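Local coordinates for carbamate kinase (PDB 4AXS), which probably catalyses, as carbamate kinases do, the reversible transfer of a phosphoryl group between carbamoyl phosphate and ADP, yielding ATP in the arginine deiminase pathway, at residues A[26-31]-A[63-68]; A[72-77]-A[101-106]; A[129-134]-A[206-211]; A[133-138]-A[188-193]. All blocks are in the same frame, centred on the assembly; numbering follows the deposited sequence.

Contact 1: residues A[26-31]-A[63-68]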
loop_
_atom_site.group_PDB
_atom_site.type_symbol
_atom_site.label_atom_id
_atom_site.label_comp_id
_atom_site.label_asym_id
_atom_site.label_seq_id
_atom_site.Cartn_x
_atom_site.Cartn_y
_atom_site.Cartn_z
ATOM N N ARG A 26 22.432 -10.221 -4.893
ATOM C CA ARG A 26 21.182 -9.497 -5.086
ATOM C C ARG A 26 20.251 -10.273 -6.013
ATOM O O ARG A 26 20.683 -10.794 -7.047
ATOM C CB ARG A 26 21.447 -8.092 -5.639
ATOM C CG ARG A 26 20.229 -7.173 -5.587
ATOM C CD ARG A 26 20.591 -5.713 -5.818
ATOM N NE ARG A 26 21.214 -5.127 -4.635
ATOM C CZ ARG A 26 21.456 -3.828 -4.479
ATOM N NH1 ARG A 26 21.126 -2.970 -5.438
ATOM N NH2 ARG A 26 22.030 -3.382 -3.368
ATOM N N ILE A 27 18.974 -10.347 -5.641
ATOM C CA ILE A 27 18.007 -11.175 -6.367
ATOM C C ILE A 27 16.587 -10.606 -6.353
ATOM O O ILE A 27 15.998 -10.423 -5.289
ATOM C CB ILE A 27 17.930 -12.583 -5.767
ATOM C CG1 ILE A 27 19.315 -13.240 -5.761
ATOM C CG2 ILE A 27 16.917 -13.418 -6.531
ATOM C CD1 ILE A 27 19.430 -14.433 -4.828
ATOM N N VAL A 28 16.039 -10.341 -7.536
ATOM C CA VAL A 28 14.666 -9.877 -7.657
ATOM C C VAL A 28 13.760 -11.037 -7.997
ATOM O O VAL A 28 13.962 -11.730 -9.004
ATOM C CB VAL A 28 14.516 -8.820 -8.751
ATOM C CG1 VAL A 28 13.046 -8.519 -8.975
ATOM C CG2 VAL A 28 15.270 -7.549 -8.369
ATOM N N ILE A 29 12.753 -11.252 -7.166
ATOM C CA ILE A 29 11.853 -12.380 -7.349
ATOM C C ILE A 29 10.441 -11.895 -7.643
ATOM O O ILE A 29 9.941 -11.009 -6.968
ATOM C CB ILE A 29 11.849 -13.306 -6.108
ATOM C CG1 ILE A 29 13.280 -13.667 -5.713
ATOM C CG2 ILE A 29 11.060 -14.581 -6.386
ATOM C CD1 ILE A 29 13.376 -14.750 -4.655
ATOM N N ALA A 30 9.804 -12.485 -8.649
ATOM C CA ALA A 30 8.461 -12.089 -9.050
ATOM C C ALA A 30 7.461 -13.232 -8.883
ATOM O O ALA A 30 7.592 -14.274 -9.512
ATOM C CB ALA A 30 8.471 -11.596 -10.495
ATOM N N LEU A 31 6.451 -13.024 -8.046
ATOM C CA LEU A 31 5.484 -14.076 -7.709
ATOM C C LEU A 31 4.133 -13.886 -8.400
ATOM O O LEU A 31 3.437 -12.897 -8.158
ATOM C CB LEU A 31 5.289 -14.119 -6.194
ATOM C CG LEU A 31 4.208 -14.998 -5.564
ATOM C CD1 LEU A 31 4.521 -16.462 -5.706
ATOM C CD2 LEU A 31 4.098 -14.630 -4.086
ATOM N N GLU A 63 20.557 -10.174 -1.154
ATOM C CA GLU A 63 19.544 -9.133 -1.067
ATOM C C GLU A 63 18.369 -9.560 -1.941
ATOM O O GLU A 63 18.526 -9.711 -3.147
ATOM C CB GLU A 63 20.090 -7.800 -1.593
ATOM C CG GLU A 63 21.419 -7.340 -0.991
ATOM C CD GLU A 63 22.217 -6.482 -1.966
ATOM O OE1 GLU A 63 22.844 -7.061 -2.888
ATOM O OE2 GLU A 63 22.207 -5.237 -1.827
ATOM N N VAL A 64 17.199 -9.763 -1.340
ATOM C CA VAL A 64 16.005 -10.139 -2.094
ATOM C C VAL A 64 15.028 -8.976 -2.194
ATOM O O VAL A 64 14.430 -8.561 -1.199
ATOM C CB VAL A 64 15.265 -11.358 -1.476
ATOM C CG1 VAL A 64 14.071 -11.758 -2.343
ATOM C CG2 VAL A 64 16.209 -12.540 -1.285
ATOM N N ILE A 65 14.883 -8.450 -3.404
ATOM C CA ILE A 65 13.845 -7.482 -3.718
ATOM C C ILE A 65 12.601 -8.261 -4.134
ATOM O O ILE A 65 12.661 -9.111 -5.017
ATOM C CB ILE A 65 14.276 -6.589 -4.873
ATOM C CG1 ILE A 65 15.514 -5.772 -4.482
ATOM C CG2 ILE A 65 13.132 -5.668 -5.287
ATOM C CD1 ILE A 65 16.790 -6.566 -4.310
ATOM N N VAL A 66 11.470 -7.989 -3.491
ATOM C CA VAL A 66 10.283 -8.811 -3.730
ATOM C C VAL A 66 9.176 -8.111 -4.518
ATOM O O VAL A 66 8.958 -6.906 -4.363
ATOM C CB VAL A 66 9.727 -9.375 -2.417
ATOM C CG1 VAL A 66 8.573 -10.305 -2.704
ATOM C CG2 VAL A 66 10.825 -10.109 -1.670
ATOM N N GLY A 67 8.491 -8.881 -5.365
ATOM C CA GLY A 67 7.428 -8.375 -6.218
ATOM C C GLY A 67 6.364 -9.432 -6.447
ATOM O O GLY A 67 6.556 -10.586 -6.080
ATOM N N HIS A 68 5.238 -9.048 -7.045
ATOM C CA HIS A 68 4.109 -9.962 -7.209
ATOM C C HIS A 68 3.102 -9.449 -8.225
ATOM O O HIS A 68 2.985 -8.243 -8.441
ATOM C CB HIS A 68 3.391 -10.178 -5.875
ATOM C CG HIS A 68 2.674 -8.960 -5.373
ATOM N ND1 HIS A 68 1.394 -8.634 -5.766
ATOM C CD2 HIS A 68 3.062 -7.993 -4.510
ATOM C CE1 HIS A 68 1.031 -7.507 -5.184
ATOM N NE2 HIS A 68 2.022 -7.102 -4.412
#
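Strands 27-31 and 64-68 run side by side as a parallel pair in the main sheet of the amino acid kinase fold, the first an inner strand between 64-68 and 247-251. Their axes come within 4.4 Å and diverge by 19°, an ordinary sheet twist. The backbone ladder starts with Ile27 N on Glu63 O and goes on through Ile27 O to Ile65 N (2.9 Å) and Ile29 N to Ile65 O (3.0 Å), the last nearly straight. Beyond this the bond from Gly67 N to Ile29 O is weak, and Leu31 N closes the run on Gly67 O.

Just before the strands, the guanidinium of Arg26 makes a two-point salt bridge with the carboxylate of Glu63. Arg26 NE reaches Glu63 OE1 at 3.1 Å, coming from above the carboxylate plane, while NH2 takes OE2; the two flat groups are turned 61° apart, not coplanar. The bend at chi3 of Arg26 (-76°) swings the guanidinium round to the acid, and its CG rests on Ile65 CD1 at 3.7 Å. On the face of Val28, the CG2 branch meets Ile65 CB at 3.8 Å. On the other face, Ile29 CD1 lies against Val64 CG1.

Strand 247-251 pairs with the far edge of 27-31 through Val28 and Ala30, and 64-68 is flanked on its other side by 206-208, Val66 making backbone bonds to Cys206 and Val208. Helix 232-242 covers the face of Val28 and Ala30, and helix 48-59 sets Leu57 against Ile29 and Val64.

Contact 2: residues A[72-77]-A[101-106]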
loop_
_atom_site.group_PDB
_atom_site.type_symbol
_atom_site.label_atom_id
_atom_site.label_comp_id
_atom_site.label_asym_id
_atom_site.label_seq_id
_atom_site.Cartn_x
_atom_site.Cartn_y
_atom_site.Cartn_z
ATOM N N PRO A 72 -5.720 -12.160 -10.519
ATOM C CA PRO A 72 -6.945 -12.587 -9.841
ATOM C C PRO A 72 -7.408 -11.597 -8.748
ATOM O O PRO A 72 -8.603 -11.326 -8.622
ATOM C CB PRO A 72 -6.547 -13.936 -9.211
ATOM C CG PRO A 72 -5.314 -14.378 -9.936
ATOM C CD PRO A 72 -4.613 -13.115 -10.331
ATOM N N GLN A 73 -6.480 -11.061 -7.965
ATOM C CA GLN A 73 -6.877 -10.278 -6.798
ATOM C C GLN A 73 -7.526 -8.978 -7.209
ATOM O O GLN A 73 -8.500 -8.558 -6.593
ATOM C CB GLN A 73 -5.687 -10.011 -5.870
ATOM C CG GLN A 73 -5.035 -11.277 -5.320
ATOM C CD GLN A 73 -4.384 -12.146 -6.409
ATOM O OE1 GLN A 73 -4.053 -11.668 -7.505
ATOM N NE2 GLN A 73 -4.195 -13.424 -6.099
ATOM N N VAL A 74 -6.993 -8.342 -8.250
ATOM C CA VAL A 74 -7.531 -7.063 -8.684
ATOM C C VAL A 74 -8.880 -7.287 -9.341
ATOM O O VAL A 74 -9.817 -6.519 -9.128
ATOM C CB VAL A 74 -6.565 -6.270 -9.610
ATOM C CG1 VAL A 74 -6.433 -6.939 -10.993
ATOM C CG2 VAL A 74 -7.040 -4.839 -9.756
ATOM N N GLY A 75 -8.985 -8.354 -10.119
ATOM C CA GLY A 75 -10.262 -8.768 -10.665
ATOM C C GLY A 75 -11.327 -9.025 -9.606
ATOM O O GLY A 75 -12.460 -8.604 -9.767
ATOM N N MET A 76 -10.995 -9.711 -8.536
ATOM C CA MET A 76 -11.965 -10.004 -7.513
ATOM C C MET A 76 -12.510 -8.769 -6.879
ATOM O O MET A 76 -13.658 -8.720 -6.489
ATOM C CB MET A 76 -11.349 -10.840 -6.417
ATOM C CG MET A 76 -11.866 -10.534 -5.038
ATOM S SD MET A 76 -11.147 -11.636 -3.823
ATOM C CE MET A 76 -10.102 -10.495 -2.959
ATOM N N ILE A 77 -11.665 -7.769 -6.771
ATOM C CA ILE A 77 -11.990 -6.572 -6.068
ATOM C C ILE A 77 -12.773 -5.681 -6.959
ATOM O O ILE A 77 -13.622 -4.978 -6.515
ATOM C CB ILE A 77 -10.726 -5.813 -5.635
ATOM C CG1 ILE A 77 -10.084 -6.472 -4.418
ATOM C CG2 ILE A 77 -11.065 -4.383 -5.337
ATOM C CD1 ILE A 77 -8.622 -6.169 -4.219
ATOM N N GLY A 101 -5.001 -0.262 -6.677
ATOM C CA GLY A 101 -4.499 0.350 -5.466
ATOM C C GLY A 101 -4.866 -0.535 -4.287
ATOM O O GLY A 101 -4.030 -0.835 -3.423
ATOM N N MET A 102 -6.122 -0.969 -4.272
ATOM C CA MET A 102 -6.624 -1.857 -3.237
ATOM C C MET A 102 -5.976 -3.228 -3.339
ATOM O O MET A 102 -5.745 -3.894 -2.327
ATOM C CB MET A 102 -8.139 -2.000 -3.367
ATOM C CG MET A 102 -8.890 -0.679 -3.391
ATOM S SD MET A 102 -10.644 -0.964 -3.646
ATOM C CE MET A 102 -11.271 0.724 -3.727
ATOM N N SER A 103 -5.685 -3.661 -4.561
ATOM C CA SER A 103 -5.081 -4.979 -4.724
ATOM C C SER A 103 -3.689 -5.012 -4.102
ATOM O O SER A 103 -3.321 -6.003 -3.478
ATOM C CB SER A 103 -5.031 -5.401 -6.191
ATOM O OG SER A 103 -4.062 -4.666 -6.912
ATOM N N GLN A 104 -2.937 -3.918 -4.253
ATOM C CA GLN A 104 -1.589 -3.824 -3.688
ATOM C C GLN A 104 -1.586 -3.867 -2.162
ATOM O O GLN A 104 -0.776 -4.567 -1.557
ATOM C CB GLN A 104 -0.879 -2.555 -4.159
ATOM C CG GLN A 104 -0.350 -2.634 -5.584
ATOM C CD GLN A 104 0.454 -1.418 -5.985
ATOM O OE1 GLN A 104 1.431 -1.063 -5.341
ATOM N NE2 GLN A 104 0.063 -0.796 -7.075
ATOM N N GLY A 105 -2.497 -3.121 -1.541
ATOM C CA GLY A 105 -2.553 -3.066 -0.096
ATOM C C GLY A 105 -3.173 -4.321 0.474
ATOM O O GLY A 105 -2.898 -4.724 1.618
ATOM N N TYR A 106 -4.023 -4.953 -0.327
ATOM C CA TYR A 106 -4.585 -6.228 0.077
ATOM C C TYR A 106 -3.458 -7.264 0.072
ATOM O O TYR A 106 -3.213 -7.937 1.075
ATOM C CB TYR A 106 -5.747 -6.604 -0.839
ATOM C CG TYR A 106 -6.170 -8.060 -0.789
ATOM C CD1 TYR A 106 -6.394 -8.698 0.427
ATOM C CD2 TYR A 106 -6.366 -8.790 -1.974
ATOM C CE1 TYR A 106 -6.788 -10.027 0.473
ATOM C CE2 TYR A 106 -6.760 -10.108 -1.936
ATOM C CZ TYR A 106 -6.970 -10.724 -0.706
ATOM O OH TYR A 106 -7.362 -12.043 -0.654
#
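Met76 reaches across to the Tyr106 ring with its terminal methyl: CE stands 3.5 Å from Tyr106 CE2 and approaches obliquely, the two side chains crossing at about a right angle. Gln73 comes from the opposite side of the ring plane with its aliphatic part, also obliquely, CG lying 4.0 Å from Tyr106 CE2, and its amide plane is inclined 36° to the ring. The bend at chi2 (65°) carries that amide off to Gly33, where NE2 bonds to the backbone oxygen. Ile77 CD1 lies on the Met76 side, near Tyr106 CD2 at 4.1 Å.

These residues belong to helices 71-83 and 96-121, which cross at 122° with their local axes 8.7 Å apart. In this amino acid kinase fold the pair lies at the dimer interface: Phe81 of the second subunit packs on Met76 and Ile77, and Met102 of that subunit on Tyr106 and Met102.

The backbones come nearest at Val74 and Ser103, CA to CA 5.1 Å, with Val74 CB 3.8 Å from Ser103 CB. Ser103 OG turns back to Gly100 O of its own helix and also bonds Asn70 ND2. Ile77 splits its branches, sending CD1 to Ser103 CA (3.8 Å) and CG2 to Met102 SD (3.8 Å).

Contact 3: residues A[129-134]-A[206-211]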
loop_
_atom_site.group_PDB
_atom_site.type_symbol
_atom_site.label_atom_id
_atom_site.label_comp_id
_atom_site.label_asym_id
_atom_site.label_seq_id
_atom_site.Cartn_x
_atom_site.Cartn_y
_atom_site.Cartn_z
ATOM N N LEU A 129 9.563 -3.949 3.925
ATOM C CA LEU A 129 8.778 -2.793 3.482
ATOM C C LEU A 129 7.855 -3.124 2.296
ATOM O O LEU A 129 8.182 -3.972 1.482
ATOM C CB LEU A 129 9.724 -1.664 3.069
ATOM C CG LEU A 129 10.232 -0.662 4.113
ATOM C CD1 LEU A 129 10.162 -1.235 5.515
ATOM C CD2 LEU A 129 11.655 -0.204 3.770
ATOM N N TYR A 130 6.701 -2.457 2.210
ATOM C CA TYR A 130 5.826 -2.552 1.039
ATOM C C TYR A 130 5.516 -1.166 0.524
ATOM O O TYR A 130 4.741 -0.438 1.139
ATOM C CB TYR A 130 4.499 -3.287 1.313
ATOM C CG TYR A 130 3.755 -3.610 0.026
ATOM C CD1 TYR A 130 3.020 -2.630 -0.653
ATOM C CD2 TYR A 130 3.828 -4.879 -0.540
ATOM C CE1 TYR A 130 2.374 -2.911 -1.841
ATOM C CE2 TYR A 130 3.181 -5.185 -1.730
ATOM C CZ TYR A 130 2.464 -4.205 -2.383
ATOM O OH TYR A 130 1.831 -4.530 -3.564
ATOM N N PHE A 131 6.117 -0.803 -0.603
ATOM C CA PHE A 131 5.835 0.474 -1.239
ATOM C C PHE A 131 4.662 0.358 -2.204
ATOM O O PHE A 131 4.700 -0.405 -3.166
ATOM C CB PHE A 131 7.051 0.991 -2.005
ATOM C CG PHE A 131 8.291 1.080 -1.185
ATOM C CD1 PHE A 131 9.157 0.002 -1.096
ATOM C CD2 PHE A 131 8.607 2.243 -0.500
ATOM C CE1 PHE A 131 10.309 0.075 -0.332
ATOM C CE2 PHE A 131 9.764 2.323 0.264
ATOM C CZ PHE A 131 10.614 1.234 0.343
ATOM N N LEU A 132 3.621 1.130 -1.954
ATOM C CA LEU A 132 2.592 1.312 -2.955
ATOM C C LEU A 132 3.305 1.774 -4.238
ATOM O O LEU A 132 4.137 2.684 -4.181
ATOM C CB LEU A 132 1.590 2.353 -2.446
ATOM C CG LEU A 132 0.253 2.569 -3.157
ATOM C CD1 LEU A 132 0.280 3.886 -3.910
ATOM C CD2 LEU A 132 -0.127 1.412 -4.092
ATOM N N THR A 133 3.005 1.147 -5.378
ATOM C CA THR A 133 3.759 1.399 -6.610
ATOM C C THR A 133 2.983 2.014 -7.784
ATOM O O THR A 133 1.999 1.455 -8.273
ATOM C CB THR A 133 4.462 0.107 -7.113
ATOM O OG1 THR A 133 5.297 -0.426 -6.075
ATOM C CG2 THR A 133 5.307 0.380 -8.387
ATOM N N GLN A 134 3.450 3.169 -8.247
ATOM C CA GLN A 134 2.941 3.752 -9.484
ATOM C C GLN A 134 3.998 3.624 -10.581
ATOM O O GLN A 134 5.147 4.063 -10.424
ATOM C CB GLN A 134 2.499 5.209 -9.291
ATOM C CG GLN A 134 1.041 5.348 -8.841
ATOM C CD GLN A 134 0.576 6.804 -8.697
ATOM O OE1 GLN A 134 0.755 7.422 -7.654
ATOM N NE2 GLN A 134 -0.032 7.343 -9.746
ATOM N N CYS A 206 12.553 -5.132 0.448
ATOM C CA CYS A 206 11.561 -4.230 -0.120
ATOM C C CYS A 206 10.593 -4.899 -1.083
ATOM O O CYS A 206 11.008 -5.496 -2.067
ATOM C CB CYS A 206 12.268 -3.131 -0.906
ATOM S SG CYS A 206 13.556 -2.269 -0.029
ATOM N N ILE A 207 9.297 -4.744 -0.826
ATOM C CA ILE A 207 8.273 -5.281 -1.713
ATOM C C ILE A 207 7.727 -4.170 -2.592
ATOM O O ILE A 207 7.195 -3.178 -2.093
ATOM C CB ILE A 207 7.134 -5.946 -0.928
ATOM C CG1 ILE A 207 7.705 -6.876 0.145
ATOM C CG2 ILE A 207 6.207 -6.692 -1.871
ATOM C CD1 ILE A 207 6.664 -7.434 1.088
ATOM N N VAL A 208 7.874 -4.341 -3.904
ATOM C CA VAL A 208 7.468 -3.324 -4.868
ATOM C C VAL A 208 6.864 -3.921 -6.131
ATOM O O VAL A 208 6.875 -5.147 -6.332
ATOM C CB VAL A 208 8.654 -2.467 -5.300
ATOM C CG1 VAL A 208 9.129 -1.596 -4.152
ATOM C CG2 VAL A 208 9.775 -3.349 -5.813
ATOM N N GLY A 209 6.349 -3.045 -6.990
ATOM C CA GLY A 209 5.771 -3.459 -8.263
ATOM C C GLY A 209 4.605 -4.420 -8.106
ATOM O O GLY A 209 4.422 -5.331 -8.933
ATOM N N GLY A 210 3.817 -4.227 -7.044
ATOM C CA GLY A 210 2.645 -5.055 -6.807
ATOM C C GLY A 210 1.710 -4.983 -7.998
ATOM O O GLY A 210 1.333 -3.896 -8.419
ATOM N N GLY A 211 1.367 -6.136 -8.569
ATOM C CA GLY A 211 0.523 -6.188 -9.749
ATOM C C GLY A 211 1.096 -5.392 -10.901
ATOM O O GLY A 211 0.384 -5.041 -11.841
HETATM O O HOH W 1 3.865 -2.418 -4.694
#
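Leu129 and Tyr130 pair with Cys206 and Ile207 as a short parallel beta ladder that extends the main sheet of the amino acid kinase fold, Cys206 and Val208 bonding to Val66 of strand 64-68. Both chains then run on into loops, the second through the glycines 209 to 211. Two backbone bonds make the ladder: Ile207 N to Leu129 O at 2.7 Å and Phe131 N to Ile207 O at 3.0 Å. Past it a side chain takes over, Thr133 OG1 accepting from Gly209 N at 3.0 Å; chi1 of -56° lays that oxygen beside its own backbone N, turned to the glycine.

Among the apolar contacts, on the face of Tyr130 and Ile207, Ile207 sets CG2 against Tyr130 CD2, the side chains crossing at about a right angle, while Ile207 O sits over a face of that ring. Phe131 and Val208 lie side by side, and Cys206 CB comes up in plane to the ring edge at Phe131 CE1 (3.8 Å), its sulfur also at the edge. Phe131 of the second subunit meets this ring.

Tyr130 OH is bonded to His68 NE2. A water joins the two loops, donating to Phe131 O at 2.7 Å and accepting from Gly210 N at 3.0 Å.

Contact 4: residues A[133-138]-A[188-193]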
loop_
_atom_site.group_PDB
_atom_site.type_symbol
_atom_site.label_atom_id
_atom_site.label_comp_id
_atom_site.label_asym_id
_atom_site.label_seq_id
_atom_site.Cartn_x
_atom_site.Cartn_y
_atom_site.Cartn_z
ATOM N N THR A 133 3.005 1.147 -5.378
ATOM C CA THR A 133 3.759 1.399 -6.610
ATOM C C THR A 133 2.983 2.014 -7.784
ATOM O O THR A 133 1.999 1.455 -8.273
ATOM C CB THR A 133 4.462 0.107 -7.113
ATOM O OG1 THR A 133 5.297 -0.426 -6.075
ATOM C CG2 THR A 133 5.307 0.380 -8.387
ATOM N N GLN A 134 3.450 3.169 -8.247
ATOM C CA GLN A 134 2.941 3.752 -9.484
ATOM C C GLN A 134 3.998 3.624 -10.581
ATOM O O GLN A 134 5.147 4.063 -10.424
ATOM C CB GLN A 134 2.499 5.209 -9.291
ATOM C CG GLN A 134 1.041 5.348 -8.841
ATOM C CD GLN A 134 0.576 6.804 -8.697
ATOM O OE1 GLN A 134 0.755 7.422 -7.654
ATOM N NE2 GLN A 134 -0.032 7.343 -9.746
ATOM N N THR A 135 3.609 2.984 -11.679
ATOM C CA THR A 135 4.525 2.731 -12.764
ATOM C C THR A 135 4.320 3.741 -13.871
ATOM O O THR A 135 3.220 3.896 -14.395
ATOM C CB THR A 135 4.387 1.300 -13.332
ATOM O OG1 THR A 135 4.808 0.348 -12.349
ATOM C CG2 THR A 135 5.245 1.131 -14.611
ATOM N N ILE A 136 5.406 4.426 -14.206
ATOM C CA ILE A 136 5.425 5.383 -15.292
ATOM C C ILE A 136 5.410 4.676 -16.638
ATOM O O ILE A 136 6.219 3.784 -16.916
ATOM C CB ILE A 136 6.666 6.280 -15.214
ATOM C CG1 ILE A 136 6.901 6.752 -13.774
ATOM C CG2 ILE A 136 6.522 7.461 -16.151
ATOM C CD1 ILE A 136 5.887 7.767 -13.295
ATOM N N VAL A 137 4.455 5.061 -17.467
ATOM C CA VAL A 137 4.445 4.626 -18.849
ATOM C C VAL A 137 4.303 5.873 -19.701
ATOM O O VAL A 137 3.815 6.912 -19.229
ATOM C CB VAL A 137 3.300 3.648 -19.138
ATOM C CG1 VAL A 137 3.452 2.406 -18.277
ATOM C CG2 VAL A 137 1.961 4.315 -18.882
ATOM N N ASP A 138 4.768 5.775 -20.938
ATOM C CA ASP A 138 4.606 6.826 -21.923
ATOM C C ASP A 138 3.169 6.767 -22.444
ATOM O O ASP A 138 2.617 5.677 -22.641
ATOM C CB ASP A 138 5.642 6.631 -23.039
ATOM C CG ASP A 138 5.171 7.141 -24.383
ATOM O OD1 ASP A 138 5.376 8.341 -24.675
ATOM O OD2 ASP A 138 4.612 6.329 -25.154
ATOM N N VAL A 188 8.472 2.460 -17.944
ATOM C CA VAL A 188 9.700 3.247 -18.064
ATOM C C VAL A 188 10.347 3.629 -16.722
ATOM O O VAL A 188 11.574 3.686 -16.614
ATOM C CB VAL A 188 9.485 4.476 -18.950
ATOM C CG1 VAL A 188 8.761 4.051 -20.219
ATOM C CG2 VAL A 188 8.677 5.510 -18.223
ATOM N N ASP A 189 9.531 3.901 -15.708
ATOM C CA ASP A 189 10.031 3.910 -14.328
ATOM C C ASP A 189 8.951 4.026 -13.260
ATOM O O ASP A 189 7.810 3.641 -13.476
ATOM C CB ASP A 189 11.150 4.937 -14.086
ATOM C CG ASP A 189 10.676 6.353 -14.200
ATOM O OD1 ASP A 189 9.949 6.639 -15.172
ATOM O OD2 ASP A 189 11.041 7.178 -13.328
ATOM N N PHE A 190 9.333 4.530 -12.092
ATOM C CA PHE A 190 8.492 4.373 -10.917
ATOM C C PHE A 190 8.661 5.518 -9.946
ATOM O O PHE A 190 9.760 6.023 -9.765
ATOM C CB PHE A 190 8.804 3.032 -10.238
ATOM C CG PHE A 190 9.001 1.894 -11.211
ATOM C CD1 PHE A 190 7.904 1.225 -11.748
ATOM C CD2 PHE A 190 10.279 1.502 -11.606
ATOM C CE1 PHE A 190 8.076 0.172 -12.648
ATOM C CE2 PHE A 190 10.460 0.438 -12.521
ATOM C CZ PHE A 190 9.356 -0.214 -13.039
ATOM N N ILE A 191 7.564 5.920 -9.316
ATOM C CA ILE A 191 7.557 7.135 -8.514
ATOM C C ILE A 191 8.681 7.282 -7.477
ATOM O O ILE A 191 9.206 8.381 -7.285
ATOM C CB ILE A 191 6.177 7.400 -7.881
ATOM C CG1 ILE A 191 5.217 7.925 -8.952
ATOM C CG2 ILE A 191 6.282 8.413 -6.739
ATOM C CD1 ILE A 191 4.172 8.904 -8.418
ATOM N N GLY A 192 9.069 6.203 -6.814
ATOM C CA GLY A 192 10.089 6.340 -5.785
ATOM C C GLY A 192 11.342 5.509 -5.970
ATOM O O GLY A 192 12.075 5.288 -5.000
ATOM N N ILE A 193 11.591 5.054 -7.203
ATOM C CA ILE A 193 12.711 4.165 -7.482
ATOM C C ILE A 193 13.936 4.676 -6.775
ATOM O O ILE A 193 14.599 3.940 -6.047
ATOM C CB ILE A 193 13.042 4.086 -8.981
ATOM C CG1 ILE A 193 12.214 5.099 -9.759
ATOM C CG2 ILE A 193 12.824 2.667 -9.502
ATOM C CD1 ILE A 193 12.756 5.425 -11.116
#
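The Phe190 ring is met at its edge, in plane, by Thr135 OG1, which stands 3.3 Å from Phe190 CD1; Gln134 O also lies at the edge, near the plane, and Thr133 CG2 approaches obliquely. Thr135 and Phe190 lie side by side pointing the same way, and Thr135 CG2 adds a contact at 3.6 Å to Phe190 CE1. The hydroxyl of Thr135 bonds to Gly212 O.

The backbones form an antiparallel pair with a classic beta bulge, in which Val188 and Asp189 both face Ile136. Ile136 N bonds to Asp189 O at 2.6 Å, and Val188 N returns to Ile136 O at 2.8 Å. Further along, Ile191 N reaches Gln134 O in the carbonyl plane at 3.2 Å, where the chain enters a type I turn.

Ile136, opposite the bulge, packs on both of its residues: CG2 meets Val188 CG2 at 3.6 Å, the two side chains crossing at about a right angle, while CB lies 3.3 Å from Asp189 OD1. The carboxylate is brought alongside by chi1 of 67°.

Strand 187-190 is an outer strand of its mixed sheet within the chain, and 134-137 has 214-218 on its other edge. Helix 232-242 covers the Phe190 face through Ile239, and Tyr223 of strand 223-225 touches Ile136 and Ile191.

How the contacts relate
Along the chain contacts 1, 2 and 3 follow in series, and the first segment of contact 4 overlaps that of contact 3 at Thr133 and Gln134. Strand 64-68 leads directly into helix 71-83, so contact 1 hands on to contact 2, about 20 Å away, centre to centre. Contact 3 is the hub: its centre lies about 11 Å from those of contacts 1 and 4 and 13 Å from contact 2. His68 O probably hydrogen-bonds to Gly211 N, and Gln104 OE1 to Thr133 N. Val66 joins contact 3 to the main sheet through Cys206 and Val208, and the chain running from 128-130 into 134-137 joins it to the second mixed sheet. Contacts 2, 3 and 4 all touch the second subunit.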